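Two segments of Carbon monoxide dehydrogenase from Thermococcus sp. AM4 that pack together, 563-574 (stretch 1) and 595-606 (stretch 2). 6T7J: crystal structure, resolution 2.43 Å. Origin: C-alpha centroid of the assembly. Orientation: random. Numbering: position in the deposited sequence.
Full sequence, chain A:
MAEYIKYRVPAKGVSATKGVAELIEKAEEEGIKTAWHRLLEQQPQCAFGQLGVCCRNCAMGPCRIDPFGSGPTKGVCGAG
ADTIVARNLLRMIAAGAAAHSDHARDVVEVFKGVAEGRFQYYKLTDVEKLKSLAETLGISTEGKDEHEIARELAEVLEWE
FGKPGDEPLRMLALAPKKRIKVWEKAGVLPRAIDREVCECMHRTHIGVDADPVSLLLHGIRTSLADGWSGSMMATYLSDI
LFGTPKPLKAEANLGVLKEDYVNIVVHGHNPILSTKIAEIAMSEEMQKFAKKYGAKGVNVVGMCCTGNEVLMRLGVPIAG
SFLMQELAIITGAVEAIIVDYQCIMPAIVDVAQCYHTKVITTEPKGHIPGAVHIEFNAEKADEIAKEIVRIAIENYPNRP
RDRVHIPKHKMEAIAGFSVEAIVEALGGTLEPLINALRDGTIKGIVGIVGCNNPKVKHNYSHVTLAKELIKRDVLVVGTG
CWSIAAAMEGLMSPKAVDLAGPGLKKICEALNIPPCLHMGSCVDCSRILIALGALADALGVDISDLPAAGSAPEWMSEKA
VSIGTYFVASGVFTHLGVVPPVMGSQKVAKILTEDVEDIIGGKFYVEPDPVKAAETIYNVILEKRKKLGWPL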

# COMPACT_ATOMS: atom_id res chain seq x y z
N ILE A 563 -12.03 -6.26 -6.80
CA ILE A 563 -13.07 -7.25 -7.09
C ILE A 563 -13.12 -7.56 -8.58
O ILE A 563 -13.17 -8.72 -8.99
CB ILE A 563 -14.43 -6.76 -6.57
CG1 ILE A 563 -14.47 -6.78 -5.04
CG2 ILE A 563 -15.56 -7.61 -7.13
CD1 ILE A 563 -15.58 -5.94 -4.45
N GLY A 564 -13.14 -6.51 -9.41
CA GLY A 564 -13.15 -6.73 -10.85
C GLY A 564 -11.92 -7.47 -11.33
O GLY A 564 -12.00 -8.34 -12.20
N THR A 565 -10.76 -7.15 -10.75
CA THR A 565 -9.53 -7.81 -11.17
C THR A 565 -9.55 -9.29 -10.80
O THR A 565 -9.12 -10.13 -11.60
CB THR A 565 -8.31 -7.12 -10.56
OG1 THR A 565 -8.31 -5.74 -10.93
CG2 THR A 565 -7.03 -7.77 -11.05
N TYR A 566 -10.05 -9.64 -9.61
CA TYR A 566 -10.07 -11.06 -9.27
C TYR A 566 -11.22 -11.80 -9.93
O TYR A 566 -11.16 -13.02 -10.09
CB TYR A 566 -10.05 -11.29 -7.75
CG TYR A 566 -11.31 -11.06 -6.92
CD1 TYR A 566 -12.47 -11.79 -7.13
CD2 TYR A 566 -11.30 -10.15 -5.87
CE1 TYR A 566 -13.60 -11.60 -6.35
CE2 TYR A 566 -12.42 -9.95 -5.08
CZ TYR A 566 -13.56 -10.67 -5.33
OH TYR A 566 -14.68 -10.48 -4.55
N PHE A 567 -12.27 -11.08 -10.36
CA PHE A 567 -13.23 -11.70 -11.26
C PHE A 567 -12.57 -12.06 -12.58
O PHE A 567 -12.60 -13.22 -13.01
CB PHE A 567 -14.42 -10.76 -11.49
CG PHE A 567 -15.50 -10.91 -10.45
CD1 PHE A 567 -15.59 -12.06 -9.69
CD2 PHE A 567 -16.43 -9.90 -10.25
CE1 PHE A 567 -16.58 -12.20 -8.73
CE2 PHE A 567 -17.42 -10.03 -9.29
CZ PHE A 567 -17.50 -11.18 -8.53
N VAL A 568 -11.91 -11.09 -13.22
CA VAL A 568 -11.16 -11.37 -14.45
C VAL A 568 -10.23 -12.56 -14.24
O VAL A 568 -10.26 -13.53 -15.00
CB VAL A 568 -10.39 -10.12 -14.91
CG1 VAL A 568 -9.42 -10.48 -16.02
CG2 VAL A 568 -11.36 -9.04 -15.38
N ALA A 569 -9.42 -12.50 -13.18
CA ALA A 569 -8.44 -13.55 -12.91
C ALA A 569 -9.10 -14.90 -12.65
O ALA A 569 -8.50 -15.95 -12.90
CB ALA A 569 -7.55 -13.16 -11.73
N SER A 570 -10.33 -14.89 -12.13
CA SER A 570 -11.10 -16.12 -11.98
C SER A 570 -11.68 -16.62 -13.29
O SER A 570 -12.29 -17.69 -13.32
CB SER A 570 -12.22 -15.92 -10.96
OG SER A 570 -11.71 -15.39 -9.75
N GLY A 571 -11.51 -15.86 -14.38
CA GLY A 571 -11.90 -16.31 -15.70
C GLY A 571 -13.22 -15.79 -16.22
O GLY A 571 -13.67 -16.28 -17.26
N VAL A 572 -13.85 -14.83 -15.55
CA VAL A 572 -15.14 -14.31 -15.99
C VAL A 572 -14.94 -13.00 -16.73
O VAL A 572 -14.20 -12.11 -16.27
CB VAL A 572 -16.12 -14.14 -14.81
CG1 VAL A 572 -15.47 -13.44 -13.65
CG2 VAL A 572 -17.34 -13.35 -15.24
N PHE A 573 -15.57 -12.90 -17.90
CA PHE A 573 -15.68 -11.64 -18.63
C PHE A 573 -16.35 -10.59 -17.75
O PHE A 573 -17.48 -10.79 -17.29
CB PHE A 573 -16.49 -11.89 -19.90
CG PHE A 573 -16.71 -10.68 -20.75
CD1 PHE A 573 -15.72 -10.20 -21.59
CD2 PHE A 573 -17.94 -10.04 -20.74
CE1 PHE A 573 -15.94 -9.09 -22.38
CE2 PHE A 573 -18.17 -8.93 -21.53
CZ PHE A 573 -17.17 -8.46 -22.35
N THR A 574 -15.66 -9.48 -17.51
CA THR A 574 -16.05 -8.51 -16.49
C THR A 574 -16.22 -7.13 -17.12
O THR A 574 -15.25 -6.56 -17.63
CB THR A 574 -15.02 -8.46 -15.36
OG1 THR A 574 -14.94 -9.75 -14.73
CG2 THR A 574 -15.41 -7.42 -14.32
N ASP A 595 -5.20 -8.69 -24.03
CA ASP A 595 -4.06 -9.59 -23.87
C ASP A 595 -4.21 -10.54 -22.70
O ASP A 595 -3.59 -11.62 -22.70
CB ASP A 595 -2.78 -8.77 -23.69
CG ASP A 595 -2.17 -8.35 -25.01
OD1 ASP A 595 -2.82 -8.54 -26.06
OD2 ASP A 595 -1.03 -7.83 -24.99
N VAL A 596 -5.01 -10.19 -21.69
CA VAL A 596 -5.08 -11.00 -20.48
C VAL A 596 -6.02 -12.19 -20.61
O VAL A 596 -6.01 -13.07 -19.74
CB VAL A 596 -5.50 -10.12 -19.28
CG1 VAL A 596 -7.01 -10.00 -19.20
CG2 VAL A 596 -4.92 -10.67 -17.98
N GLU A 597 -6.82 -12.26 -21.68
CA GLU A 597 -7.68 -13.43 -21.88
C GLU A 597 -6.85 -14.69 -22.12
O GLU A 597 -7.19 -15.76 -21.62
CB GLU A 597 -8.65 -13.19 -23.03
CG GLU A 597 -9.42 -14.43 -23.46
CD GLU A 597 -10.87 -14.15 -23.82
OE1 GLU A 597 -11.12 -13.17 -24.57
OE2 GLU A 597 -11.75 -14.90 -23.36
N ASP A 598 -5.76 -14.57 -22.88
CA ASP A 598 -4.90 -15.72 -23.13
C ASP A 598 -4.25 -16.22 -21.85
O ASP A 598 -3.93 -17.41 -21.75
CB ASP A 598 -3.83 -15.37 -24.16
CG ASP A 598 -4.35 -15.40 -25.58
OD1 ASP A 598 -5.06 -14.44 -25.98
OD2 ASP A 598 -4.06 -16.37 -26.30
N ILE A 599 -4.05 -15.34 -20.87
CA ILE A 599 -3.30 -15.71 -19.68
C ILE A 599 -4.19 -16.46 -18.68
O ILE A 599 -3.82 -17.53 -18.18
CB ILE A 599 -2.67 -14.46 -19.04
CG1 ILE A 599 -1.68 -13.81 -20.01
CG2 ILE A 599 -1.99 -14.82 -17.73
CD1 ILE A 599 -0.59 -14.75 -20.49
N ILE A 600 -5.37 -15.92 -18.39
CA ILE A 600 -6.17 -16.42 -17.27
C ILE A 600 -7.58 -16.79 -17.70
O ILE A 600 -8.31 -17.46 -16.95
CB ILE A 600 -6.18 -15.40 -16.12
CG1 ILE A 600 -6.38 -13.99 -16.66
CG2 ILE A 600 -4.88 -15.46 -15.35
CD1 ILE A 600 -7.82 -13.59 -16.82
N GLY A 601 -8.00 -16.35 -18.89
CA GLY A 601 -9.28 -16.75 -19.44
C GLY A 601 -10.41 -15.75 -19.30
O GLY A 601 -11.52 -16.02 -19.77
N GLY A 602 -10.17 -14.61 -18.66
CA GLY A 602 -11.14 -13.53 -18.59
C GLY A 602 -10.52 -12.24 -19.07
O GLY A 602 -9.35 -12.19 -19.45
N LYS A 603 -11.33 -11.18 -19.05
CA LYS A 603 -10.85 -9.88 -19.51
C LYS A 603 -11.84 -8.80 -19.08
O LYS A 603 -12.98 -9.07 -18.70
CB LYS A 603 -10.64 -9.85 -21.02
CG LYS A 603 -11.91 -9.96 -21.85
CD LYS A 603 -11.58 -10.02 -23.33
CE LYS A 603 -12.80 -10.29 -24.18
NZ LYS A 603 -12.43 -10.53 -25.61
N PHE A 604 -11.37 -7.55 -19.16
CA PHE A 604 -12.19 -6.39 -18.88
C PHE A 604 -12.85 -5.87 -20.16
O PHE A 604 -12.38 -6.11 -21.28
CB PHE A 604 -11.35 -5.28 -18.25
CG PHE A 604 -11.10 -5.46 -16.78
CD1 PHE A 604 -12.14 -5.33 -15.88
CD2 PHE A 604 -9.84 -5.76 -16.31
CE1 PHE A 604 -11.92 -5.50 -14.52
CE2 PHE A 604 -9.61 -5.93 -14.96
CZ PHE A 604 -10.65 -5.80 -14.06
N TYR A 605 -13.95 -5.15 -19.98
CA TYR A 605 -14.66 -4.53 -21.09
C TYR A 605 -15.35 -3.28 -20.57
O TYR A 605 -16.24 -3.37 -19.72
CB TYR A 605 -15.67 -5.50 -21.70
CG TYR A 605 -16.81 -4.83 -22.44
CD1 TYR A 605 -16.58 -4.13 -23.62
CD2 TYR A 605 -18.11 -4.90 -21.96
CE1 TYR A 605 -17.62 -3.52 -24.30
CE2 TYR A 605 -19.15 -4.29 -22.63
CZ TYR A 605 -18.90 -3.61 -23.80
OH TYR A 605 -19.94 -3.00 -24.48
N VAL A 606 -14.93 -2.12 -21.08
CA VAL A 606 -15.42 -0.83 -20.60
C VAL A 606 -16.57 -0.37 -21.49
O VAL A 606 -16.42 -0.29 -22.72
CB VAL A 606 -14.29 0.21 -20.58
CG1 VAL A 606 -14.76 1.48 -19.89
CG2 VAL A 606 -13.06 -0.36 -19.89

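The polar part of this contact is a short parallel bridge pairing Thr574 with Phe604. Thr574 uses both of its backbone polar atoms across the interface: its N donates to Lys603 O at 3.0 Å with a nearly straight 166° angle, and its O accepts a weak bond from Tyr605 N, also 3.0 Å but bent to 129°. That carbonyl also meets Phe604 CA at 3.3 Å in a CA-H...O contact. The Thr574 hydroxyl stays within its own segment, OG1 donating to Val572 O at 2.9 Å.

Where the helix ends, the backbone satisfies itself. Gly571 N bonds to Val568 O (2.7 Å) and Val572 N to Phe567 O (3.3 Å), closing a Schellman motif in which Gly571 takes positive phi. Its carbonyl faces another acceptor, Gly571 O lying 3.3 Å from Gly601 O, so no hydrogen bond forms there. Nearby, Gly602 packs so closely that a CB would clash with Val568 O and Val572 O.

Apolar contacts fill the remainder. Val568 CG2 sits over one face of the Phe604 ring, 3.5 Å from its centroid, while Val568 CG1 reaches Ile600 CD1 at 3.6 Å. Phe573 CZ packs against Tyr605 CB at 3.4 Å. Lys603 lays its CE 3.8 Å from Phe573 CE1, at the ring edge, while its NZ forms a salt bridge with Glu597 OE1 at 3.1 Å.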